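Local coordinates for putative peptidase M23 (Pseudomonas aeruginosa PAO1, PDB 2HSI), which binds a zinc ion and is probably a metalloendopeptidase of the M23 family, although its function has not been established, at residues A[127-130]-A[131-135]; A[233-236]-A[237-240]. All coordinates share one frame; numbering follows the deposited sequence.

How the interactions relate
The two contacts come one after the other along the chain, interaction 1 closing about a hundred residues before interaction 2 opens. Interaction 1 spans the first turns of helix 127-141, at the surface. Interaction 2 is the turn between strands 231-232 and 239-240, within the M23 peptidase region. Their centres lie 23 Å apart and their nearest atoms about 12 Å, with no touch. Strand 199-207 relates them: its residue Asp-206 receives a bond from the helix, and its residue Val-201 bonds to the turn. Both lie away from the zinc site; interaction 1 seats a helix against that strand and the loop after it, while interaction 2 leads from the three-stranded to the seven-stranded sheet.

Interaction 1: residues A[127-130]-A[131-135]; sequences LKRI and ERELA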
loop_
_atom_site.group_PDB
_atom_site.type_symbol
_atom_site.label_atom_id
_atom_site.label_comp_id
_atom_site.label_asym_id
_atom_site.label_seq_id
_atom_site.Cartn_x
_atom_site.Cartn_y
_atom_site.Cartn_z
ATOM N N LEU A 127 21.404 -0.751 -17.948
ATOM C CA LEU A 127 19.954 -0.923 -17.865
ATOM C C LEU A 127 19.629 -2.291 -17.264
ATOM O O LEU A 127 18.502 -2.552 -16.846
ATOM C CB LEU A 127 19.332 -0.774 -19.262
ATOM C CG LEU A 127 19.816 0.400 -20.127
ATOM C CD1 LEU A 127 19.225 0.336 -21.532
ATOM C CD2 LEU A 127 19.521 1.743 -19.470
ATOM N N LYS A 128 20.642 -3.153 -17.239
ATOM C CA LYS A 128 20.602 -4.468 -16.617
ATOM C C LYS A 128 20.380 -4.372 -15.108
ATOM O O LYS A 128 19.632 -5.173 -14.534
ATOM C CB LYS A 128 21.936 -5.153 -16.876
ATOM C CG LYS A 128 21.985 -6.638 -16.596
ATOM C CD LYS A 128 23.437 -7.116 -16.514
ATOM C CE LYS A 128 24.287 -6.635 -17.700
ATOM N NZ LYS A 128 24.423 -7.651 -18.772
ATOM N N ARG A 129 21.058 -3.410 -14.476
ATOM C CA ARG A 129 20.800 -3.050 -13.079
ATOM C C ARG A 129 19.352 -2.593 -12.903
ATOM O O ARG A 129 18.651 -3.132 -12.054
ATOM C CB ARG A 129 21.765 -1.958 -12.597
ATOM C CG ARG A 129 21.505 -1.462 -11.176
ATOM C CD ARG A 129 22.112 -0.075 -10.923
ATOM N NE ARG A 129 21.676 0.448 -9.628
ATOM C CZ ARG A 129 22.116 1.564 -9.060
ATOM N NH1 ARG A 129 21.642 1.923 -7.872
ATOM N NH2 ARG A 129 23.035 2.314 -9.665
ATOM N N ILE A 130 18.919 -1.623 -13.717
ATOM C CA ILE A 130 17.570 -1.044 -13.637
ATOM C C ILE A 130 16.474 -2.112 -13.774
ATOM O O ILE A 130 15.501 -2.092 -13.010
ATOM C CB ILE A 130 17.388 0.151 -14.643
ATOM C CG1 ILE A 130 18.121 1.399 -14.118
ATOM C CG2 ILE A 130 15.911 0.461 -14.899
ATOM C CD1 ILE A 130 18.410 2.480 -15.173
ATOM N N GLU A 131 16.677 -3.045 -14.718
ATOM C CA GLU A 131 15.761 -4.162 -14.942
ATOM C C GLU A 131 15.624 -5.023 -13.684
ATOM O O GLU A 131 14.513 -5.376 -13.290
ATOM C CB GLU A 131 16.223 -5.005 -16.139
ATOM C CG GLU A 131 15.274 -6.136 -16.535
ATOM C CD GLU A 131 15.647 -6.815 -17.851
ATOM O OE1 GLU A 131 14.723 -7.290 -18.545
ATOM O OE2 GLU A 131 16.849 -6.881 -18.193
ATOM N N ARG A 132 16.761 -5.333 -13.061
ATOM C CA ARG A 132 16.816 -6.116 -11.834
ATOM C C ARG A 132 16.130 -5.397 -10.661
ATOM O O ARG A 132 15.371 -6.020 -9.918
ATOM C CB ARG A 132 18.273 -6.433 -11.496
ATOM C CG ARG A 132 18.470 -7.765 -10.812
ATOM C CD ARG A 132 19.774 -7.805 -10.033
ATOM N NE ARG A 132 19.665 -7.082 -8.764
ATOM C CZ ARG A 132 20.165 -5.870 -8.530
ATOM N NH1 ARG A 132 20.833 -5.217 -9.474
ATOM N NH2 ARG A 132 19.996 -5.308 -7.343
ATOM N N GLU A 133 16.384 -4.092 -10.532
ATOM C CA GLU A 133 15.757 -3.224 -9.512
ATOM C C GLU A 133 14.240 -3.068 -9.668
ATOM O O GLU A 133 13.506 -3.059 -8.673
ATOM C CB GLU A 133 16.428 -1.846 -9.491
ATOM C CG GLU A 133 17.921 -1.904 -9.127
ATOM C CD GLU A 133 18.592 -0.548 -9.102
ATOM O OE1 GLU A 133 18.078 0.409 -9.717
ATOM O OE2 GLU A 133 19.652 -0.434 -8.451
ATOM N N LEU A 134 13.781 -2.938 -10.912
ATOM C CA LEU A 134 12.353 -2.977 -11.218
ATOM C C LEU A 134 11.741 -4.324 -10.841
ATOM O O LEU A 134 10.662 -4.364 -10.248
ATOM C CB LEU A 134 12.086 -2.652 -12.699
ATOM C CG LEU A 134 10.654 -2.825 -13.236
ATOM C CD1 LEU A 134 9.672 -1.849 -12.573
ATOM C CD2 LEU A 134 10.622 -2.690 -14.763
ATOM N N ALA A 135 12.439 -5.411 -11.162
ATOM C CA ALA A 135 11.967 -6.765 -10.849
ATOM C C ALA A 135 11.833 -7.031 -9.344
ATOM O O ALA A 135 10.883 -7.689 -8.910
ATOM C CB ALA A 135 12.860 -7.804 -11.490
#
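Arg-129 and Glu-133, one helical turn apart, join in a salt bridge on the side of the helix that faces the loop after strand 199-207. The arginine sends CG anti to its backbone N (chi1 176°) and stays extended to NE, which holds the guanidinium out from the helix. Glu-133 starts the other way, CG beside the backbone N, and leans back toward it, its extended chain crossing the arginine's obliquely. The two flat groups stand almost perpendicular, 82° between planes. Arg-129 NE reaches Glu-133 OE2 at 2.5 Å, a doubtfully short length; OE2 lies at the guanidinium edge, whereas NE approaches from above the carboxylate plane. A second bond, from Arg-129 NH1 to Glu-133 OE2 at 3.1 Å, is weak.

Both partners have further bonds: NH1 donates to the carbonyl of Asp-206, and OE1 of the buried Glu-133 accepts from the backbone N of Phe-208. An arginine, with several donors, and a glutamate, with two acceptor oxygens, suit this double duty. Ile-130 adds an apolar surface against Phe-208 and Phe-209, while Arg-132 turns to Glu-136 in another i to i+4 salt bridge.

Beneath them run the backbone bonds, such as Leu-134 N to Ile-130 O at 2.8 Å. An i to i+4 Arg-Glu bridge is a classic feature of the alpha-helix, and here it also ties the first turns to the end of strand 199-207 and the following loop.

Interaction 2: residues A[233-236]-A[237-240]; sequences DVKL and GQQV
The backbone reverses in a type II beta turn from Lys-235 to Gln-238, closed by Gln-238 N donating to Lys-235 O at 3.1 Å. Gly-237 sits at its third position with phi 90° and psi -8°, where a CB would collide with Leu-236 O; glycine, lacking one, fits. Leu-236, at the exposed second position, has its CB 3.4 Å from Gly-237 N.

Gln-238 carries the main side-chain contact. With CG anti to the backbone N (chi1 -175°) and the chain extended beyond it, its side chain crosses that of Val-234 at about a right angle, bringing Gln-238 OE1 3.6 Å from Val-234 CB. Val-234 CG1 meets Val-240 CG1 at 3.8 Å, and these buried valines flanking the turn pack against Leu-246 of strand 245-248; Val-234 also touches Val-201 of strand 199-207.

A glutamine suits the place because one amide offers both an acceptor and a donor. Its OE1 has two partners: Lys-235 N, the N-H of the turn's first residue, at 3.0 Å, and a water. With NE2 engaged too, the amide's rotation is helped into place. NE2 gives to a second water, which donates to Asp-233 O; the first accepts from Lys-235 NZ and donates to Gln-238 OE1 at 2.7 Å.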
loop_
_atom_site.group_PDB
_atom_site.type_symbol
_atom_site.label_atom_id
_atom_site.label_comp_id
_atom_site.label_asym_id
_atom_site.label_seq_id
_atom_site.Cartn_x
_atom_site.Cartn_y
_atom_site.Cartn_z
ATOM N N ASP A 233 17.118 2.803 8.875
ATOM C CA ASP A 233 17.447 2.416 10.258
ATOM C C ASP A 233 17.028 0.995 10.607
ATOM O O ASP A 233 17.305 0.509 11.711
ATOM C CB ASP A 233 16.785 3.385 11.253
ATOM C CG ASP A 233 17.352 4.788 11.165
ATOM O OD1 ASP A 233 18.483 4.919 10.676
ATOM O OD2 ASP A 233 16.679 5.751 11.577
ATOM N N VAL A 234 16.351 0.343 9.668
ATOM C CA VAL A 234 15.843 -1.015 9.846
ATOM C C VAL A 234 16.607 -2.041 8.999
ATOM O O VAL A 234 17.335 -1.680 8.070
ATOM C CB VAL A 234 14.323 -1.096 9.527
ATOM C CG1 VAL A 234 13.515 -0.380 10.607
ATOM C CG2 VAL A 234 14.027 -0.498 8.138
ATOM N N LYS A 235 16.424 -3.318 9.327
ATOM C CA LYS A 235 17.069 -4.419 8.609
ATOM C C LYS A 235 16.036 -5.246 7.850
ATOM O O LYS A 235 14.862 -5.276 8.224
ATOM C CB LYS A 235 17.828 -5.329 9.581
ATOM C CG LYS A 235 18.926 -4.625 10.369
ATOM C CD LYS A 235 19.753 -5.612 11.180
ATOM C CE LYS A 235 20.861 -4.903 11.941
ATOM N NZ LYS A 235 20.338 -3.885 12.893
ATOM N N LEU A 236 16.480 -5.927 6.797
ATOM C CA LEU A 236 15.615 -6.845 6.047
ATOM C C LEU A 236 15.045 -7.937 6.958
ATOM O O LEU A 236 15.788 -8.603 7.667
ATOM C CB LEU A 236 16.382 -7.481 4.884
ATOM C CG LEU A 236 15.590 -8.409 3.957
ATOM C CD1 LEU A 236 14.476 -7.631 3.219
ATOM C CD2 LEU A 236 16.533 -9.106 2.965
ATOM N N GLY A 237 13.727 -8.110 6.924
ATOM C CA GLY A 237 13.051 -9.099 7.761
ATOM C C GLY A 237 12.608 -8.589 9.126
ATOM O O GLY A 237 11.899 -9.293 9.857
ATOM N N GLN A 238 13.012 -7.371 9.471
ATOM C CA GLN A 238 12.702 -6.800 10.791
ATOM C C GLN A 238 11.215 -6.494 10.968
ATOM O O GLN A 238 10.573 -5.915 10.091
ATOM C CB GLN A 238 13.516 -5.530 11.052
ATOM C CG GLN A 238 13.345 -4.944 12.456
ATOM C CD GLN A 238 14.234 -3.758 12.721
ATOM O OE1 GLN A 238 15.222 -3.534 12.022
ATOM N NE2 GLN A 238 13.890 -2.988 13.740
ATOM N N GLN A 239 10.681 -6.880 12.119
ATOM C CA GLN A 239 9.291 -6.593 12.442
ATOM C C GLN A 239 9.227 -5.304 13.232
ATOM O O GLN A 239 9.838 -5.181 14.298
ATOM C CB GLN A 239 8.649 -7.776 13.172
ATOM C CG GLN A 239 8.734 -9.077 12.352
ATOM C CD GLN A 239 7.978 -10.256 12.952
ATOM O OE1 GLN A 239 6.889 -10.101 13.505
ATOM N NE2 GLN A 239 8.549 -11.452 12.817
ATOM N N VAL A 240 8.520 -4.328 12.676
ATOM C CA VAL A 240 8.467 -2.977 13.243
ATOM C C VAL A 240 7.055 -2.656 13.726
ATOM O O VAL A 240 6.088 -3.087 13.111
ATOM C CB VAL A 240 9.006 -1.888 12.244
ATOM C CG1 VAL A 240 10.453 -2.157 11.896
ATOM C CG2 VAL A 240 8.160 -1.795 10.976
HETATM O O HOH W 1 15.677 -0.574 14.059
HETATM O O HOH W 2 17.411 -3.849 13.559
#